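Lipoprotein (Mycoplasma mycoides subsp. capri, PDB 7ADK) is probably a surface-attached protease of the chymotrypsin-like PA clan, belonging to a mycoplasma family whose known members include enzymes that cleave host immunoglobulins. Local coordinates at residues Ser267-Leu272 / Asp643-Gln648; Asp511-Asn516 / Ala534-Asp539; Tyr637-Lys642 / Tyr660-Trp665; Leu712-Ile717 / Tyr803-Tyr808. All coordinates share one frame; numbering follows the deposited sequence.

Interaction 1: Ser267-Leu272 / Asp643-Gln648; sequences SVVDSL and DFYLDQ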
loop_
_atom_site.group_PDB
_atom_site.type_symbol
_atom_site.label_atom_id
_atom_site.label_comp_id
_atom_site.label_asym_id
_atom_site.label_seq_id
_atom_site.Cartn_x
_atom_site.Cartn_y
_atom_site.Cartn_z
ATOM N N SER B 267 10.471 1.853 -10.265
ATOM C CA SER B 267 11.033 2.111 -8.920
ATOM C C SER B 267 10.274 1.604 -7.669
ATOM O O SER B 267 9.084 1.293 -7.685
ATOM C CB SER B 267 11.247 3.622 -8.810
ATOM O OG SER B 267 11.608 4.049 -7.525
ATOM N N VAL B 268 10.960 1.623 -6.517
ATOM C CA VAL B 268 10.365 1.758 -5.169
ATOM C C VAL B 268 9.484 3.018 -5.031
ATOM O O VAL B 268 9.402 3.810 -5.964
ATOM C CB VAL B 268 11.450 1.508 -4.092
ATOM C CG1 VAL B 268 12.432 2.648 -3.929
ATOM C CG2 VAL B 268 10.904 1.160 -2.709
ATOM N N VAL B 269 8.750 3.178 -3.921
ATOM C CA VAL B 269 7.529 4.006 -3.902
ATOM C C VAL B 269 7.220 4.882 -2.675
ATOM O O VAL B 269 6.496 5.858 -2.810
ATOM C CB VAL B 269 6.343 3.080 -4.146
ATOM C CG1 VAL B 269 6.097 2.170 -2.954
ATOM C CG2 VAL B 269 5.061 3.852 -4.387
ATOM N N ASP B 270 7.671 4.554 -1.467
ATOM C CA ASP B 270 7.313 5.320 -0.252
ATOM C C ASP B 270 8.558 5.616 0.597
ATOM O O ASP B 270 8.435 6.137 1.692
ATOM C CB ASP B 270 6.233 4.610 0.601
ATOM C CG ASP B 270 4.829 4.343 0.017
ATOM O OD1 ASP B 270 4.222 5.246 -0.596
ATOM O OD2 ASP B 270 4.292 3.233 0.254
ATOM N N SER B 271 9.748 5.254 0.116
ATOM C CA SER B 271 11.001 5.208 0.873
ATOM C C SER B 271 12.011 6.223 0.338
ATOM O O SER B 271 12.002 6.515 -0.848
ATOM C CB SER B 271 11.572 3.793 0.815
ATOM O OG SER B 271 12.658 3.692 1.701
ATOM N N LEU B 272 12.866 6.776 1.200
ATOM C CA LEU B 272 13.928 7.731 0.851
ATOM C C LEU B 272 15.313 7.086 0.987
ATOM O O LEU B 272 15.698 6.704 2.082
ATOM C CB LEU B 272 13.883 8.944 1.796
ATOM C CG LEU B 272 12.543 9.675 1.894
ATOM C CD1 LEU B 272 12.671 10.826 2.888
ATOM C CD2 LEU B 272 12.072 10.172 0.538
ATOM N N ASP B 643 0.125 1.182 -7.394
ATOM C CA ASP B 643 1.121 0.990 -6.340
ATOM C C ASP B 643 1.112 -0.456 -5.817
ATOM O O ASP B 643 0.288 -0.843 -4.989
ATOM C CB ASP B 643 0.875 2.035 -5.238
ATOM C CG ASP B 643 1.891 2.024 -4.096
ATOM O OD1 ASP B 643 2.630 1.025 -3.955
ATOM O OD2 ASP B 643 1.939 3.041 -3.369
ATOM N N PHE B 644 2.038 -1.261 -6.334
ATOM C CA PHE B 644 2.163 -2.696 -6.084
ATOM C C PHE B 644 2.883 -3.073 -4.782
ATOM O O PHE B 644 2.973 -4.255 -4.448
ATOM C CB PHE B 644 2.851 -3.324 -7.300
ATOM C CG PHE B 644 4.200 -2.746 -7.680
ATOM C CD1 PHE B 644 4.289 -1.759 -8.677
ATOM C CD2 PHE B 644 5.366 -3.241 -7.076
ATOM C CE1 PHE B 644 5.545 -1.309 -9.105
ATOM C CE2 PHE B 644 6.618 -2.789 -7.508
ATOM C CZ PHE B 644 6.707 -1.833 -8.528
ATOM N N TYR B 645 3.406 -2.103 -4.032
ATOM C CA TYR B 645 4.127 -2.378 -2.788
ATOM C C TYR B 645 3.208 -2.543 -1.581
ATOM O O TYR B 645 3.600 -3.140 -0.579
ATOM C CB TYR B 645 5.111 -1.256 -2.515
ATOM C CG TYR B 645 6.235 -1.140 -3.512
ATOM C CD1 TYR B 645 7.440 -1.798 -3.236
ATOM C CD2 TYR B 645 6.087 -0.387 -4.690
ATOM C CE1 TYR B 645 8.492 -1.736 -4.154
ATOM C CE2 TYR B 645 7.150 -0.298 -5.595
ATOM C CZ TYR B 645 8.328 -1.022 -5.348
ATOM O OH TYR B 645 9.304 -1.058 -6.276
ATOM N N LEU B 646 1.973 -2.043 -1.673
ATOM C CA LEU B 646 0.913 -2.261 -0.693
ATOM C C LEU B 646 0.571 -3.758 -0.585
ATOM O O LEU B 646 0.267 -4.397 -1.594
ATOM C CB LEU B 646 -0.321 -1.446 -1.108
ATOM C CG LEU B 646 -0.119 0.076 -1.092
ATOM C CD1 LEU B 646 -1.264 0.766 -1.816
ATOM C CD2 LEU B 646 -0.077 0.621 0.328
ATOM N N ASP B 647 0.606 -4.337 0.617
ATOM C CA ASP B 647 0.175 -5.721 0.835
ATOM C C ASP B 647 -1.340 -5.870 0.619
ATOM O O ASP B 647 -2.104 -4.962 0.937
ATOM C CB ASP B 647 0.582 -6.226 2.225
ATOM C CG ASP B 647 0.172 -7.685 2.460
ATOM O OD1 ASP B 647 0.279 -8.506 1.527
ATOM O OD2 ASP B 647 -0.335 -7.995 3.552
ATOM N N GLN B 648 -1.792 -7.035 0.155
ATOM C CA GLN B 648 -3.208 -7.347 -0.048
ATOM C C GLN B 648 -4.060 -7.111 1.210
ATOM O O GLN B 648 -5.241 -6.790 1.098
ATOM C CB GLN B 648 -3.322 -8.794 -0.558
ATOM C CG GLN B 648 -4.767 -9.275 -0.712
ATOM C CD GLN B 648 -4.927 -10.550 -1.516
ATOM O OE1 GLN B 648 -3.983 -11.255 -1.840
ATOM N NE2 GLN B 648 -6.128 -10.902 -1.890
#
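Ser267 O is gripped across the contact by one hydrogen bond, from Tyr645 OH at 2.7 Å. The donor approaches from above the carbonyl plane and about square to the C=O bond, not along a lone pair. The contact joins the loop between helix 220-226 and strand 289-293 to that between helices 603-606 and 651-655. Tyr645 stands at the end of an Asx turn. Asp643 CG lies anti to its backbone N (chi1 -176°), so OD1 folds back over the turn. There OD1 takes the backbone N of Tyr645 at 3.2 Å, nearly along the C-O axis of the carboxylate. OD1 also lies at the Tyr645 ring edge.

The Tyr645 ring lies between Phe644 of its own loop, with CD2 3.7 Å above one face, and the backbone N of Val269 over the other. Val269 slides past the ring in the opposite direction, with CB near CD2. Val268 CG2 reaches Tyr645 CE1 at 4.0 Å.

Asp270 OD1 is 4.2 Å from Asp643 OD2, which may raise the proton affinity of either group. Each has a hydroxyl partner: Tyr673 OH for Asp270 OD2 and Ser663 OG for Asp643 OD2. Val269 CG2 lies 3.4 Å from Asp643 OD2.

Interaction 2: Asp511-Asn516 / Ala534-Asp539; sequences DFINEN and AGIFAD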
loop_
_atom_site.group_PDB
_atom_site.type_symbol
_atom_site.label_atom_id
_atom_site.label_comp_id
_atom_site.label_asym_id
_atom_site.label_seq_id
_atom_site.Cartn_x
_atom_site.Cartn_y
_atom_site.Cartn_z
ATOM N N ASP B 511 6.889 25.964 -29.887
ATOM C CA ASP B 511 7.439 26.532 -31.119
ATOM C C ASP B 511 8.695 27.401 -30.931
ATOM O O ASP B 511 8.975 28.347 -31.661
ATOM C CB ASP B 511 6.316 27.177 -31.925
ATOM C CG ASP B 511 6.476 27.027 -33.431
ATOM O OD1 ASP B 511 7.211 26.146 -33.905
ATOM O OD2 ASP B 511 5.855 27.804 -34.166
ATOM N N PHE B 512 9.510 27.018 -29.951
ATOM C CA PHE B 512 10.686 27.741 -29.463
ATOM C C PHE B 512 11.904 27.761 -30.400
ATOM O O PHE B 512 12.885 28.440 -30.097
ATOM C CB PHE B 512 11.050 27.184 -28.085
ATOM C CG PHE B 512 11.521 25.749 -28.105
ATOM C CD1 PHE B 512 12.866 25.441 -28.338
ATOM C CD2 PHE B 512 10.597 24.717 -27.884
ATOM C CE1 PHE B 512 13.288 24.107 -28.315
ATOM C CE2 PHE B 512 11.020 23.383 -27.876
ATOM C CZ PHE B 512 12.371 23.076 -28.077
ATOM N N ILE B 513 11.863 27.060 -31.534
ATOM C CA ILE B 513 12.890 27.064 -32.595
ATOM C C ILE B 513 12.536 28.000 -33.769
ATOM O O ILE B 513 13.392 28.295 -34.600
ATOM C CB ILE B 513 13.116 25.603 -33.066
ATOM C CG1 ILE B 513 13.650 24.698 -31.947
ATOM C CG2 ILE B 513 14.055 25.458 -34.266
ATOM C CD1 ILE B 513 14.953 25.131 -31.280
ATOM N N ASN B 514 11.286 28.473 -33.872
ATOM C CA ASN B 514 10.692 29.036 -35.096
ATOM C C ASN B 514 11.130 30.472 -35.494
ATOM O O ASN B 514 10.314 31.318 -35.864
ATOM C CB ASN B 514 9.170 28.813 -35.056
ATOM C CG ASN B 514 8.490 28.773 -36.420
ATOM O OD1 ASN B 514 9.109 28.915 -37.462
ATOM N ND2 ASN B 514 7.201 28.546 -36.470
ATOM N N GLU B 515 12.435 30.745 -35.426
ATOM C CA GLU B 515 13.094 31.739 -36.273
ATOM C C GLU B 515 13.348 31.083 -37.644
ATOM O O GLU B 515 13.433 29.874 -37.735
ATOM C CB GLU B 515 14.393 32.255 -35.625
ATOM C CG GLU B 515 15.110 33.305 -36.488
ATOM C CD GLU B 515 16.241 34.068 -35.791
ATOM O OE1 GLU B 515 17.054 33.463 -35.064
ATOM O OE2 GLU B 515 16.366 35.295 -36.015
ATOM N N ASN B 516 13.466 31.847 -38.716
ATOM C CA ASN B 516 13.650 31.356 -40.075
ATOM C C ASN B 516 14.855 30.406 -40.221
ATOM O O ASN B 516 15.885 30.594 -39.592
ATOM C CB ASN B 516 13.731 32.536 -41.048
ATOM C CG ASN B 516 12.611 33.533 -40.891
ATOM O OD1 ASN B 516 12.743 34.546 -40.244
ATOM N ND2 ASN B 516 11.475 33.285 -41.440
ATOM N N ALA B 534 0.350 22.638 -37.898
ATOM C CA ALA B 534 0.941 21.998 -36.723
ATOM C C ALA B 534 2.390 22.443 -36.476
ATOM O O ALA B 534 3.191 22.494 -37.411
ATOM C CB ALA B 534 0.846 20.485 -36.869
ATOM N N GLY B 535 2.730 22.741 -35.227
ATOM C CA GLY B 535 4.053 23.172 -34.798
ATOM C C GLY B 535 4.867 22.085 -34.108
ATOM O O GLY B 535 4.628 20.893 -34.268
ATOM N N ILE B 536 5.848 22.511 -33.322
ATOM C CA ILE B 536 6.682 21.651 -32.482
ATOM C C ILE B 536 6.668 22.160 -31.050
ATOM O O ILE B 536 6.596 23.363 -30.831
ATOM C CB ILE B 536 8.138 21.563 -33.005
ATOM C CG1 ILE B 536 8.855 22.925 -33.125
ATOM C CG2 ILE B 536 8.184 20.828 -34.346
ATOM C CD1 ILE B 536 9.762 23.243 -31.946
ATOM N N PHE B 537 6.782 21.280 -30.067
ATOM C CA PHE B 537 6.910 21.662 -28.662
ATOM C C PHE B 537 7.747 20.646 -27.877
ATOM O O PHE B 537 7.989 19.528 -28.325
ATOM C CB PHE B 537 5.515 21.893 -28.045
ATOM C CG PHE B 537 4.852 20.673 -27.451
ATOM C CD1 PHE B 537 4.526 20.636 -26.091
ATOM C CD2 PHE B 537 4.588 19.547 -28.240
ATOM C CE1 PHE B 537 3.970 19.481 -25.531
ATOM C CE2 PHE B 537 4.040 18.389 -27.679
ATOM C CZ PHE B 537 3.738 18.354 -26.319
ATOM N N ALA B 538 8.184 21.017 -26.684
ATOM C CA ALA B 538 8.665 20.075 -25.673
ATOM C C ALA B 538 7.745 20.132 -24.461
ATOM O O ALA B 538 7.362 21.236 -24.076
ATOM C CB ALA B 538 10.083 20.446 -25.293
ATOM N N ASP B 539 7.376 19.008 -23.861
ATOM C CA ASP B 539 6.383 19.006 -22.784
ATOM C C ASP B 539 6.955 19.559 -21.458
ATOM O O ASP B 539 7.308 18.829 -20.540
ATOM C CB ASP B 539 5.744 17.615 -22.684
ATOM C CG ASP B 539 4.414 17.605 -21.918
ATOM O OD1 ASP B 539 3.771 18.663 -21.805
ATOM O OD2 ASP B 539 4.014 16.549 -21.388
#
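A type I beta turn from Asp511 to Asn514 packs against the short strand 535-537, which runs parallel to strand 737-747 in the mixed sheet. The main bump is the tip of Ile536. Its CG1 takes the crowded position between backbone N and carbonyl carbon (chi1 58°), and chi2 of 98° then carries CD1 to the turn. There CD1 packs on one face, in a hollow lined by Asp511 CA and the side chains of Phe512 and Ile513. Asp511 CA is nearest, 4.1 Å from Ile536 CD1, with Ile513 CG1 and Phe512 CE2 little farther.

The second bump is the Phe512 ring. It pushes edge-on at the chain beyond the strand, where Ala538 N lies in the ring plane, and its CE2 is 4.0 Å from Ala538 CB. Tyr808 also meets this ring. Asp511 lies across the strand where Gly535 has no side chain, and its OD1 is 3.7 Å from Ile536 CG1.

One backbone bond fixes the fit: Asp511 N gives to Ile536 O at 2.8 Å, nearly along the C=O axis. Just past the strand, Asp539 OD2 accepts from Asn448 ND2 and bonds His450 ND1, consistent with the Asp-His pair of a PA-clan triad. Asn514 ND2 adds a side-chain bond to Asp511 OD2 across the turn at 2.8 Å, in its own amide plane but above the carboxylate's.

Interaction 3: Tyr637-Lys642 / Tyr660-Trp665; sequences YPTAYK and YDFSLW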
loop_
_atom_site.group_PDB
_atom_site.type_symbol
_atom_site.label_atom_id
_atom_site.label_comp_id
_atom_site.label_asym_id
_atom_site.label_seq_id
_atom_site.Cartn_x
_atom_site.Cartn_y
_atom_site.Cartn_z
ATOM N N TYR B 637 4.287 12.262 -8.125
ATOM C CA TYR B 637 3.360 11.508 -7.316
ATOM C C TYR B 637 2.362 10.856 -8.271
ATOM O O TYR B 637 1.429 11.519 -8.727
ATOM C CB TYR B 637 2.723 12.432 -6.279
ATOM C CG TYR B 637 3.681 13.159 -5.353
ATOM C CD1 TYR B 637 4.284 14.362 -5.763
ATOM C CD2 TYR B 637 3.845 12.719 -4.032
ATOM C CE1 TYR B 637 4.999 15.153 -4.847
ATOM C CE2 TYR B 637 4.550 13.512 -3.111
ATOM C CZ TYR B 637 5.112 14.741 -3.507
ATOM O OH TYR B 637 5.694 15.549 -2.586
ATOM N N PRO B 638 2.544 9.596 -8.670
ATOM C CA PRO B 638 1.514 8.888 -9.404
ATOM C C PRO B 638 0.318 8.605 -8.494
ATOM O O PRO B 638 0.463 8.498 -7.278
ATOM C CB PRO B 638 2.191 7.630 -9.923
ATOM C CG PRO B 638 3.292 7.360 -8.908
ATOM C CD PRO B 638 3.673 8.735 -8.384
ATOM N N THR B 639 -0.866 8.434 -9.064
ATOM C CA THR B 639 -2.015 7.912 -8.316
ATOM C C THR B 639 -1.696 6.543 -7.721
ATOM O O THR B 639 -0.998 5.731 -8.325
ATOM C CB THR B 639 -3.265 7.803 -9.190
ATOM O OG1 THR B 639 -3.001 7.054 -10.353
ATOM C CG2 THR B 639 -3.795 9.172 -9.601
ATOM N N ALA B 640 -2.206 6.257 -6.527
ATOM C CA ALA B 640 -1.890 5.027 -5.808
ATOM C C ALA B 640 -2.529 3.745 -6.400
ATOM O O ALA B 640 -2.283 2.653 -5.896
ATOM C CB ALA B 640 -2.248 5.252 -4.342
ATOM N N TYR B 641 -3.316 3.826 -7.477
ATOM C CA TYR B 641 -4.036 2.678 -8.039
ATOM C C TYR B 641 -3.117 1.538 -8.514
ATOM O O TYR B 641 -3.411 0.369 -8.266
ATOM C CB TYR B 641 -4.965 3.159 -9.163
ATOM C CG TYR B 641 -5.844 2.057 -9.724
ATOM C CD1 TYR B 641 -6.909 1.553 -8.955
ATOM C CD2 TYR B 641 -5.580 1.511 -10.994
ATOM C CE1 TYR B 641 -7.691 0.488 -9.440
ATOM C CE2 TYR B 641 -6.355 0.441 -11.481
ATOM C CZ TYR B 641 -7.405 -0.081 -10.699
ATOM O OH TYR B 641 -8.134 -1.135 -11.147
ATOM N N LYS B 642 -1.970 1.856 -9.133
ATOM C CA LYS B 642 -0.971 0.855 -9.576
ATOM C C LYS B 642 0.222 0.679 -8.622
ATOM O O LYS B 642 1.224 0.058 -8.967
ATOM C CB LYS B 642 -0.562 1.089 -11.041
ATOM C CG LYS B 642 -1.793 1.109 -11.964
ATOM C CD LYS B 642 -1.476 0.814 -13.435
ATOM C CE LYS B 642 -1.218 -0.679 -13.670
ATOM N NZ LYS B 642 -0.977 -0.957 -15.105
ATOM N N TYR B 660 -8.763 10.453 -4.569
ATOM C CA TYR B 660 -8.023 11.331 -3.643
ATOM C C TYR B 660 -6.626 10.829 -3.175
ATOM O O TYR B 660 -6.073 11.443 -2.256
ATOM C CB TYR B 660 -8.941 11.726 -2.444
ATOM C CG TYR B 660 -10.030 12.784 -2.623
ATOM C CD1 TYR B 660 -10.182 13.536 -3.809
ATOM C CD2 TYR B 660 -10.840 13.094 -1.506
ATOM C CE1 TYR B 660 -11.107 14.599 -3.859
ATOM C CE2 TYR B 660 -11.770 14.150 -1.558
ATOM C CZ TYR B 660 -11.899 14.916 -2.736
ATOM O OH TYR B 660 -12.767 15.962 -2.792
ATOM N N ASP B 661 -6.011 9.779 -3.755
ATOM C CA ASP B 661 -4.784 9.188 -3.171
ATOM C C ASP B 661 -3.614 8.840 -4.111
ATOM O O ASP B 661 -3.777 8.376 -5.240
ATOM C CB ASP B 661 -5.121 8.015 -2.236
ATOM C CG ASP B 661 -4.196 7.937 -1.017
ATOM O OD1 ASP B 661 -3.294 8.796 -0.867
ATOM O OD2 ASP B 661 -4.395 7.019 -0.195
ATOM N N PHE B 662 -2.400 9.070 -3.594
ATOM C CA PHE B 662 -1.139 9.160 -4.329
ATOM C C PHE B 662 0.038 8.555 -3.554
ATOM O O PHE B 662 -0.003 8.376 -2.337
ATOM C CB PHE B 662 -0.826 10.617 -4.683
ATOM C CG PHE B 662 -1.872 11.337 -5.499
ATOM C CD1 PHE B 662 -1.679 11.530 -6.872
ATOM C CD2 PHE B 662 -3.006 11.881 -4.878
ATOM C CE1 PHE B 662 -2.626 12.237 -7.627
ATOM C CE2 PHE B 662 -3.967 12.566 -5.634
ATOM C CZ PHE B 662 -3.776 12.744 -7.010
ATOM N N SER B 663 1.122 8.266 -4.280
ATOM C CA SER B 663 2.377 7.670 -3.787
ATOM C C SER B 663 3.569 8.621 -3.970
ATOM O O SER B 663 3.535 9.446 -4.868
ATOM C CB SER B 663 2.687 6.389 -4.556
ATOM O OG SER B 663 1.617 5.477 -4.527
ATOM N N LEU B 664 4.643 8.509 -3.181
ATOM C CA LEU B 664 5.899 9.270 -3.330
ATOM C C LEU B 664 6.941 8.484 -4.145
ATOM O O LEU B 664 7.943 8.013 -3.615
ATOM C CB LEU B 664 6.411 9.667 -1.932
ATOM C CG LEU B 664 7.702 10.522 -1.926
ATOM C CD1 LEU B 664 7.416 12.004 -2.064
ATOM C CD2 LEU B 664 8.448 10.320 -0.622
ATOM N N TRP B 665 6.692 8.308 -5.444
ATOM C CA TRP B 665 7.547 7.512 -6.340
ATOM C C TRP B 665 8.963 8.102 -6.497
ATOM O O TRP B 665 9.206 9.289 -6.331
ATOM C CB TRP B 665 6.849 7.283 -7.688
ATOM C CG TRP B 665 7.009 5.935 -8.331
ATOM C CD1 TRP B 665 7.979 5.569 -9.193
ATOM C CD2 TRP B 665 6.159 4.752 -8.199
ATOM N NE1 TRP B 665 7.799 4.262 -9.572
ATOM C CE2 TRP B 665 6.720 3.697 -8.961
ATOM C CE3 TRP B 665 4.952 4.469 -7.537
ATOM C CZ2 TRP B 665 6.184 2.414 -8.992
ATOM C CZ3 TRP B 665 4.386 3.185 -7.572
ATOM C CH2 TRP B 665 5.014 2.150 -8.271
#
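Two backbone hydrogen bonds join the segments in a single antiparallel beta bridge. Ser663 N gives to Pro638 O at 3.1 Å, nearly along the C=O axis. Ala640 N gives to Asp661 O at 2.9 Å, from above the carbonyl plane. They flank Thr639 and Phe662, a non-hydrogen-bonded pair with CA atoms 4.3 Å apart.

CA-H...O contacts accompany the hydrogen bonds. Tyr637 CA lies 3.2 Å from Ser663 O, and Phe662 CA also faces Pro638 O.

Apolar contacts carry the rest. Pro638 crosses Trp665 at about a right angle, with its CD 3.6 Å from Trp665 CB and its CG near CE3 of the indole. Tyr637 and Leu664 lie side by side, pointing the same way, and Leu664 CD1 meets Tyr637 CE2. Thr639 CG2 touches Phe662 CE1 at 3.8 Å.

Polar ends bond elsewhere: Tyr637 OH to Leu287 O, Thr639 OG1 to Gly756 O, and Lys642 NZ in a salt bridge to Glu779. The bridge brings together the chain before and after helix 651-655. Strand 289-293 packs against Tyr637 and Phe662 through Asn289.

Interaction 4: Leu712-Ile717 / Tyr803-Tyr808; sequences LTDAFI and YKLGQY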
loop_
_atom_site.group_PDB
_atom_site.type_symbol
_atom_site.label_atom_id
_atom_site.label_comp_id
_atom_site.label_asym_id
_atom_site.label_seq_id
_atom_site.Cartn_x
_atom_site.Cartn_y
_atom_site.Cartn_z
ATOM N N LEU B 712 20.014 8.375 -24.471
ATOM C CA LEU B 712 19.882 9.685 -25.124
ATOM C C LEU B 712 19.035 9.565 -26.389
ATOM O O LEU B 712 19.203 8.652 -27.208
ATOM C CB LEU B 712 21.227 10.325 -25.490
ATOM C CG LEU B 712 22.222 10.615 -24.358
ATOM C CD1 LEU B 712 23.339 11.507 -24.905
ATOM C CD2 LEU B 712 21.624 11.352 -23.170
ATOM N N THR B 713 18.139 10.524 -26.612
ATOM C CA THR B 713 17.303 10.567 -27.814
ATOM C C THR B 713 17.071 11.966 -28.366
ATOM O O THR B 713 17.235 12.963 -27.676
ATOM C CB THR B 713 16.006 9.764 -27.634
ATOM O OG1 THR B 713 15.474 9.504 -28.903
ATOM C CG2 THR B 713 14.891 10.415 -26.836
ATOM N N ASP B 714 16.698 12.042 -29.636
ATOM C CA ASP B 714 16.148 13.246 -30.256
ATOM C C ASP B 714 14.679 12.937 -30.538
ATOM O O ASP B 714 14.350 11.992 -31.258
ATOM C CB ASP B 714 16.961 13.597 -31.517
ATOM C CG ASP B 714 16.409 14.727 -32.406
ATOM O OD1 ASP B 714 15.284 15.212 -32.190
ATOM O OD2 ASP B 714 17.116 15.104 -33.378
ATOM N N ALA B 715 13.789 13.683 -29.887
ATOM C CA ALA B 715 12.379 13.366 -29.855
ATOM C C ALA B 715 11.726 13.404 -31.234
ATOM O O ALA B 715 10.928 12.527 -31.525
ATOM C CB ALA B 715 11.671 14.327 -28.923
ATOM N N PHE B 716 12.037 14.351 -32.119
ATOM C CA PHE B 716 11.294 14.430 -33.375
ATOM C C PHE B 716 11.616 13.267 -34.316
ATOM O O PHE B 716 10.700 12.676 -34.885
ATOM C CB PHE B 716 11.438 15.803 -34.016
ATOM C CG PHE B 716 10.545 15.963 -35.226
ATOM C CD1 PHE B 716 9.186 16.259 -35.059
ATOM C CD2 PHE B 716 11.058 15.729 -36.509
ATOM C CE1 PHE B 716 8.328 16.297 -36.171
ATOM C CE2 PHE B 716 10.197 15.771 -37.625
ATOM C CZ PHE B 716 8.830 16.036 -37.453
ATOM N N ILE B 717 12.876 12.839 -34.397
ATOM C CA ILE B 717 13.281 11.678 -35.209
ATOM C C ILE B 717 12.780 10.332 -34.638
ATOM O O ILE B 717 12.844 9.329 -35.343
ATOM C CB ILE B 717 14.818 11.709 -35.437
ATOM C CG1 ILE B 717 15.273 13.010 -36.129
ATOM C CG2 ILE B 717 15.374 10.508 -36.218
ATOM C CD1 ILE B 717 14.728 13.234 -37.540
ATOM N N TYR B 803 18.138 18.780 -41.746
ATOM C CA TYR B 803 17.789 18.630 -40.328
ATOM C C TYR B 803 18.997 18.559 -39.378
ATOM O O TYR B 803 20.032 17.964 -39.670
ATOM C CB TYR B 803 16.920 17.394 -40.147
ATOM C CG TYR B 803 16.465 17.163 -38.722
ATOM C CD1 TYR B 803 15.471 17.988 -38.176
ATOM C CD2 TYR B 803 17.078 16.164 -37.930
ATOM C CE1 TYR B 803 15.116 17.851 -36.827
ATOM C CE2 TYR B 803 16.710 16.021 -36.588
ATOM C CZ TYR B 803 15.748 16.881 -36.027
ATOM O OH TYR B 803 15.429 16.788 -34.717
ATOM N N LYS B 804 18.807 19.097 -38.169
ATOM C CA LYS B 804 19.743 19.138 -37.044
ATOM C C LYS B 804 18.968 19.100 -35.722
ATOM O O LYS B 804 17.827 19.535 -35.683
ATOM C CB LYS B 804 20.652 20.367 -37.190
ATOM C CG LYS B 804 19.953 21.724 -37.424
ATOM C CD LYS B 804 20.896 22.725 -38.105
ATOM C CE LYS B 804 21.082 22.408 -39.601
ATOM N NZ LYS B 804 22.282 23.044 -40.182
ATOM N N LEU B 805 19.573 18.604 -34.638
ATOM C CA LEU B 805 18.889 18.518 -33.332
ATOM C C LEU B 805 18.514 19.909 -32.785
ATOM O O LEU B 805 17.535 20.042 -32.060
ATOM C CB LEU B 805 19.737 17.698 -32.337
ATOM C CG LEU B 805 19.350 17.813 -30.843
ATOM C CD1 LEU B 805 17.964 17.270 -30.535
ATOM C CD2 LEU B 805 20.328 17.041 -29.982
ATOM N N GLY B 806 19.250 20.955 -33.145
ATOM C CA GLY B 806 19.016 22.319 -32.685
ATOM C C GLY B 806 19.628 22.612 -31.321
ATOM O O GLY B 806 19.440 21.871 -30.357
ATOM N N GLN B 807 20.329 23.738 -31.221
ATOM C CA GLN B 807 20.945 24.214 -29.986
ATOM C C GLN B 807 20.060 25.273 -29.323
ATOM O O GLN B 807 19.741 26.302 -29.917
ATOM C CB GLN B 807 22.332 24.761 -30.324
ATOM C CG GLN B 807 23.074 25.294 -29.098
ATOM C CD GLN B 807 24.217 26.183 -29.511
ATOM O OE1 GLN B 807 24.059 27.385 -29.611
ATOM N NE2 GLN B 807 25.374 25.648 -29.805
ATOM N N TYR B 808 19.678 25.030 -28.076
ATOM C CA TYR B 808 18.710 25.842 -27.361
ATOM C C TYR B 808 18.882 25.735 -25.845
ATOM O O TYR B 808 19.341 24.729 -25.322
ATOM C CB TYR B 808 17.286 25.451 -27.802
ATOM C CG TYR B 808 16.774 24.092 -27.366
ATOM C CD1 TYR B 808 16.865 22.981 -28.219
ATOM C CD2 TYR B 808 16.154 23.955 -26.115
ATOM C CE1 TYR B 808 16.372 21.734 -27.808
ATOM C CE2 TYR B 808 15.675 22.710 -25.696
ATOM C CZ TYR B 808 15.795 21.592 -26.533
ATOM O OH TYR B 808 15.394 20.370 -26.105
#
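Asp714 and Tyr803 both hold CG anti to the backbone N (chi1 172° and -178°), so their side chains extend toward each other and meet tip to tip. Tyr803 OH gives a hydrogen bond of 2.7 Å to Asp714 OD2. It uses the syn lone pair of that oxygen, so the hydroxyl also lies 3.0 Å from Asp714 OD1. OD2 sits in the plane of the tyrosine ring, at its edge, and carboxylate and ring planes are only 25° apart.

Asp714 is also an N-cap. It ends strand 712-714 just before helix 715-719, and its OD1 takes Phe716 N in a weak capping bond of 3.4 Å.

Apolar side chains pack beside the pair. Ile717 CD1 lies over a face of the Tyr803 ring, 4.0 Å from the centroid, in a CH-pi contact. Ile717 CG1 touches Tyr803 CE2 at 3.4 Å. Leu805 slides past Asp714 in the opposite direction and sets its CD1 3.5 Å from Asp714 CG. Phe240 meets the Tyr803 ring as well.

The carboxylate is buried yet well supplied with donors. Tyr796 OH is a second hydroxyl partner of OD2, and the helix start lies beside OD1. Such surroundings would favour the ionised form of Asp714, and the hydrogen bond to its syn lone pair probably fixes the rotation of the Tyr803 hydroxyl.

How the interactions relate
From the N terminus, interaction 1 closes the longest loop, from 267-272 to 643-648. Interaction 2 is nested inside it as a short loop leading into strand 535-537. Interaction 3 crosses interaction 1, because 637-642 comes before 643-648 and 660-665 after it. These two touch, with centres about 10 Å apart, and Trp665 packs on Val269. Interaction 4 follows in series and joins the end of strand 712-714 to the loop entering strand 807-809. Its centre is about 12 Å from that of interaction 2. They meet through Phe512 and Tyr808, and both reach the mixed sheet. Interaction 1 lies across the chain's centre from both.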